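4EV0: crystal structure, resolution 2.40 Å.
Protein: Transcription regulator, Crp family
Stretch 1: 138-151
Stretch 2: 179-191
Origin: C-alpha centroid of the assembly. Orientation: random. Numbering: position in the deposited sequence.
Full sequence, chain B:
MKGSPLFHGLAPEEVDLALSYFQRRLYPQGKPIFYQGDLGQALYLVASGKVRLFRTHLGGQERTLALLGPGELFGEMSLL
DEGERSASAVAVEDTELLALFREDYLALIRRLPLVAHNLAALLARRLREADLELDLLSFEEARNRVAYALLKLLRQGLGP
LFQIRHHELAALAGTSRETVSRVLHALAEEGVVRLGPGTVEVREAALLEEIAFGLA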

# COMPACT_ATOMS: atom_id res chain seq x y z
N SER B 138 -13.74 3.62 -4.49
CA SER B 138 -14.82 3.31 -5.44
C SER B 138 -15.28 4.55 -6.20
O SER B 138 -15.19 5.67 -5.68
CB SER B 138 -16.01 2.67 -4.73
OG SER B 138 -16.63 3.56 -3.82
N PHE B 139 -15.78 4.35 -7.41
CA PHE B 139 -16.29 5.47 -8.20
C PHE B 139 -17.41 6.17 -7.45
O PHE B 139 -17.47 7.40 -7.40
CB PHE B 139 -16.81 5.01 -9.56
CG PHE B 139 -17.52 6.09 -10.32
CD1 PHE B 139 -16.82 6.96 -11.13
CD2 PHE B 139 -18.90 6.25 -10.21
CE1 PHE B 139 -17.48 7.96 -11.83
CE2 PHE B 139 -19.56 7.25 -10.90
CZ PHE B 139 -18.85 8.10 -11.71
N GLU B 140 -18.29 5.37 -6.88
CA GLU B 140 -19.46 5.89 -6.19
C GLU B 140 -19.13 6.89 -5.07
O GLU B 140 -19.71 7.98 -5.01
CB GLU B 140 -20.26 4.72 -5.62
CG GLU B 140 -21.38 5.11 -4.67
CD GLU B 140 -21.86 3.94 -3.81
OE1 GLU B 140 -21.05 3.00 -3.56
OE2 GLU B 140 -23.04 3.96 -3.38
N GLU B 141 -18.21 6.50 -4.19
CA GLU B 141 -17.79 7.37 -3.10
C GLU B 141 -16.98 8.58 -3.61
O GLU B 141 -17.10 9.70 -3.08
CB GLU B 141 -16.97 6.59 -2.09
CG GLU B 141 -17.73 5.50 -1.37
CD GLU B 141 -16.79 4.49 -0.73
OE1 GLU B 141 -16.78 4.41 0.52
OE2 GLU B 141 -16.07 3.78 -1.48
N ALA B 142 -16.18 8.34 -4.64
CA ALA B 142 -15.49 9.44 -5.32
C ALA B 142 -16.52 10.49 -5.78
O ALA B 142 -16.31 11.68 -5.60
CB ALA B 142 -14.65 8.90 -6.49
N ARG B 143 -17.64 10.03 -6.32
CA ARG B 143 -18.70 10.90 -6.81
C ARG B 143 -19.26 11.81 -5.71
O ARG B 143 -19.31 13.03 -5.86
CB ARG B 143 -19.80 10.05 -7.45
CG ARG B 143 -20.91 10.83 -8.07
CD ARG B 143 -21.66 9.97 -9.10
NE ARG B 143 -22.89 10.61 -9.53
CZ ARG B 143 -24.05 10.47 -8.89
NH1 ARG B 143 -24.12 9.70 -7.81
NH2 ARG B 143 -25.14 11.10 -9.34
N ASN B 144 -19.66 11.20 -4.59
CA ASN B 144 -20.07 11.94 -3.39
C ASN B 144 -19.04 13.00 -2.96
O ASN B 144 -19.38 14.15 -2.68
CB ASN B 144 -20.26 10.98 -2.20
CG ASN B 144 -21.28 9.88 -2.47
OD1 ASN B 144 -21.03 8.71 -2.18
ND2 ASN B 144 -22.45 10.26 -2.98
N ARG B 145 -17.78 12.58 -2.87
CA ARG B 145 -16.72 13.44 -2.37
C ARG B 145 -16.43 14.62 -3.29
O ARG B 145 -16.17 15.73 -2.82
CB ARG B 145 -15.45 12.61 -2.14
CG ARG B 145 -15.60 11.64 -0.97
CD ARG B 145 -14.33 10.91 -0.60
NE ARG B 145 -14.63 9.94 0.45
CZ ARG B 145 -13.72 9.21 1.08
NH1 ARG B 145 -12.42 9.35 0.79
NH2 ARG B 145 -14.10 8.35 2.02
N VAL B 146 -16.50 14.39 -4.59
CA VAL B 146 -16.30 15.45 -5.56
C VAL B 146 -17.49 16.42 -5.55
O VAL B 146 -17.30 17.63 -5.59
CB VAL B 146 -16.01 14.87 -6.96
CG1 VAL B 146 -15.97 15.97 -8.00
CG2 VAL B 146 -14.68 14.10 -6.92
N ALA B 147 -18.71 15.88 -5.46
CA ALA B 147 -19.91 16.70 -5.36
C ALA B 147 -19.81 17.58 -4.12
O ALA B 147 -20.03 18.78 -4.19
CB ALA B 147 -21.15 15.82 -5.30
N TYR B 148 -19.42 16.99 -2.99
CA TYR B 148 -19.28 17.74 -1.74
C TYR B 148 -18.26 18.87 -1.84
O TYR B 148 -18.49 19.97 -1.33
CB TYR B 148 -18.84 16.78 -0.64
CG TYR B 148 -18.61 17.40 0.73
CD1 TYR B 148 -19.66 17.93 1.47
CD2 TYR B 148 -17.33 17.41 1.30
CE1 TYR B 148 -19.45 18.47 2.74
CE2 TYR B 148 -17.11 17.94 2.56
CZ TYR B 148 -18.17 18.46 3.28
OH TYR B 148 -17.94 18.99 4.54
N ALA B 149 -17.13 18.59 -2.50
CA ALA B 149 -16.14 19.63 -2.77
C ALA B 149 -16.77 20.82 -3.52
O ALA B 149 -16.56 21.99 -3.16
CB ALA B 149 -14.98 19.04 -3.57
N LEU B 150 -17.52 20.53 -4.58
CA LEU B 150 -18.22 21.54 -5.35
C LEU B 150 -19.23 22.28 -4.48
O LEU B 150 -19.36 23.51 -4.55
CB LEU B 150 -18.95 20.88 -6.51
CG LEU B 150 -18.09 20.40 -7.68
CD1 LEU B 150 -18.92 19.60 -8.68
CD2 LEU B 150 -17.43 21.60 -8.32
N LEU B 151 -19.95 21.52 -3.66
CA LEU B 151 -20.87 22.09 -2.69
C LEU B 151 -20.15 23.13 -1.83
O LEU B 151 -20.66 24.24 -1.62
CB LEU B 151 -21.41 20.98 -1.79
CG LEU B 151 -22.84 21.07 -1.32
CD1 LEU B 151 -23.21 19.71 -0.76
CD2 LEU B 151 -23.00 22.15 -0.26
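Stretch 2, residues 179-191: TVSRVLHALAEEG

The most unusual feature of this contact is how much of it turns on one small side chain: Val-183 drops as a knob into a hole formed by Phe-139, Ala-142, Arg-143 and Val-146, near the point where two helices cross almost at right angles. Stretch 2 is helical from Thr-179 to Glu-189, continuing a helix that begins earlier in the chain, and it lies across helix 139-151 with a signed crossing angle of -81° and an axial closest approach of 9.6 Å. At so steep an angle the helices cannot share a long seam, and the two stretches together bury 575 Å².

The knob lies where the backbones come closest in register. The CA atoms of Arg-143 and Val-183 come within 5.7 Å, closer than the CA pairs Val-146 to Val-180 at 6.6 Å or Ala-142 to Thr-179 at 7.3 Å. Val-183 adopts the t rotamer and points toward stretch 1. Its CG1 meets Val-146 CG1 at 3.6 Å and lies 4.0 Å from Arg-143 CA, so one methyl reaches the opposing backbone itself; its CG2 lies 4.3 Å from Ala-142 CB.

Around this centre the apolar packing continues with residues spaced about a turn apart. Val-180, one turn before the knob, places CG2 3.9 Å from Val-146 CG2. Leu-184 and Leu-187 both leave the backbone sideways, yet their ends come nearer and converge on Leu-150: its CD1 is 4.1 Å from Leu-184 CD2 and 4.0 Å from Leu-187 CD1. Both adopt chi1 m and chi2 t.

Toward the start of stretch 1, the Phe-139 ring reaches across from a sideways CA-to-CB bond. Ala-186 CB approaches the edge of that ring, 4.0 Å from Phe-139 CZ, while Phe-139 CD1 lies over one face of the Arg-182 guanidinium, 3.8 Å from Arg-182 NH2. Phe-139 and Arg-182 are both exposed, so this pair stays open to solvent while Val-183 is buried.

The polar rule is written at the end of stretch 2. Glu-190 follows the helix and points toward stretch 1, where the extended Arg-143 side chain meets it in a two-pronged salt bridge: Arg-143 NH2 donates to Glu-190 OE2 at 2.9 Å and Arg-143 NE to Glu-190 OE1 at 3.2 Å. The carboxylate approaches the guanidinium at its edge, where the N-H groups point. Gly-191 is the first residue to leave helical phi/psi, in a Schellman motif, with a positive phi of 68° that favours glycine.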

# COMPACT_ATOMS: atom_id res chain seq x y z
N THR B 179 -9.65 11.02 -11.35
CA THR B 179 -11.00 10.63 -10.94
C THR B 179 -11.94 11.84 -10.86
O THR B 179 -13.14 11.71 -11.09
CB THR B 179 -11.03 9.78 -9.64
OG1 THR B 179 -10.20 10.37 -8.63
CG2 THR B 179 -10.56 8.35 -9.91
N VAL B 180 -11.38 13.01 -10.54
CA VAL B 180 -12.15 14.25 -10.57
C VAL B 180 -12.67 14.51 -11.98
O VAL B 180 -13.84 14.89 -12.16
CB VAL B 180 -11.36 15.48 -10.03
CG1 VAL B 180 -11.93 16.79 -10.60
CG2 VAL B 180 -11.39 15.52 -8.50
N SER B 181 -11.83 14.27 -12.98
CA SER B 181 -12.26 14.46 -14.37
C SER B 181 -13.32 13.42 -14.71
O SER B 181 -14.32 13.74 -15.35
CB SER B 181 -11.10 14.41 -15.36
OG SER B 181 -10.16 15.44 -15.10
N ARG B 182 -13.09 12.19 -14.28
CA ARG B 182 -14.06 11.12 -14.50
C ARG B 182 -15.41 11.47 -13.88
O ARG B 182 -16.45 11.33 -14.51
CB ARG B 182 -13.55 9.80 -13.92
CG ARG B 182 -12.37 9.19 -14.66
CD ARG B 182 -11.96 7.85 -14.02
NE ARG B 182 -13.07 6.89 -13.98
CZ ARG B 182 -13.15 5.87 -13.14
NH1 ARG B 182 -12.18 5.67 -12.24
NH2 ARG B 182 -14.20 5.04 -13.18
N VAL B 183 -15.38 11.95 -12.64
CA VAL B 183 -16.60 12.33 -11.94
C VAL B 183 -17.29 13.54 -12.57
O VAL B 183 -18.51 13.54 -12.75
CB VAL B 183 -16.33 12.65 -10.45
CG1 VAL B 183 -17.55 13.32 -9.81
CG2 VAL B 183 -15.95 11.37 -9.71
N LEU B 184 -16.51 14.55 -12.93
CA LEU B 184 -17.05 15.74 -13.58
C LEU B 184 -17.69 15.42 -14.92
O LEU B 184 -18.72 16.00 -15.27
CB LEU B 184 -15.97 16.80 -13.74
CG LEU B 184 -15.62 17.56 -12.47
CD1 LEU B 184 -14.45 18.49 -12.72
CD2 LEU B 184 -16.86 18.32 -11.98
N HIS B 185 -17.11 14.49 -15.66
CA HIS B 185 -17.72 14.11 -16.93
C HIS B 185 -19.05 13.39 -16.73
O HIS B 185 -20.02 13.64 -17.45
CB HIS B 185 -16.73 13.36 -17.82
CG HIS B 185 -15.70 14.26 -18.43
ND1 HIS B 185 -16.01 15.22 -19.38
CD2 HIS B 185 -14.36 14.38 -18.21
CE1 HIS B 185 -14.91 15.87 -19.72
NE2 HIS B 185 -13.90 15.38 -19.02
N ALA B 186 -19.12 12.53 -15.71
CA ALA B 186 -20.39 11.91 -15.32
C ALA B 186 -21.42 12.94 -14.81
O ALA B 186 -22.60 12.86 -15.15
CB ALA B 186 -20.17 10.81 -14.30
N LEU B 187 -20.96 13.91 -14.01
CA LEU B 187 -21.85 14.97 -13.52
C LEU B 187 -22.37 15.86 -14.64
O LEU B 187 -23.49 16.36 -14.56
CB LEU B 187 -21.15 15.82 -12.45
CG LEU B 187 -20.95 15.15 -11.09
CD1 LEU B 187 -20.22 16.06 -10.10
CD2 LEU B 187 -22.30 14.69 -10.52
N ALA B 188 -21.56 16.06 -15.68
CA ALA B 188 -22.01 16.84 -16.84
C ALA B 188 -23.02 16.06 -17.68
O ALA B 188 -24.01 16.63 -18.15
CB ALA B 188 -20.82 17.28 -17.69
N GLU B 189 -22.78 14.76 -17.86
CA GLU B 189 -23.71 13.86 -18.54
C GLU B 189 -25.08 13.80 -17.84
O GLU B 189 -26.12 13.60 -18.48
CB GLU B 189 -23.10 12.45 -18.65
CG GLU B 189 -24.03 11.36 -19.18
CD GLU B 189 -23.30 10.07 -19.52
OE1 GLU B 189 -22.13 10.16 -19.97
OE2 GLU B 189 -23.88 8.97 -19.34
N GLU B 190 -25.08 13.99 -16.53
CA GLU B 190 -26.31 14.04 -15.74
C GLU B 190 -26.92 15.43 -15.71
O GLU B 190 -27.92 15.66 -15.04
CB GLU B 190 -26.03 13.61 -14.30
CG GLU B 190 -25.45 12.21 -14.16
CD GLU B 190 -25.13 11.89 -12.72
OE1 GLU B 190 -24.07 11.27 -12.48
OE2 GLU B 190 -25.94 12.25 -11.83
N GLY B 191 -26.30 16.37 -16.42
CA GLY B 191 -26.76 17.74 -16.45
C GLY B 191 -26.63 18.52 -15.14
O GLY B 191 -27.24 19.58 -14.99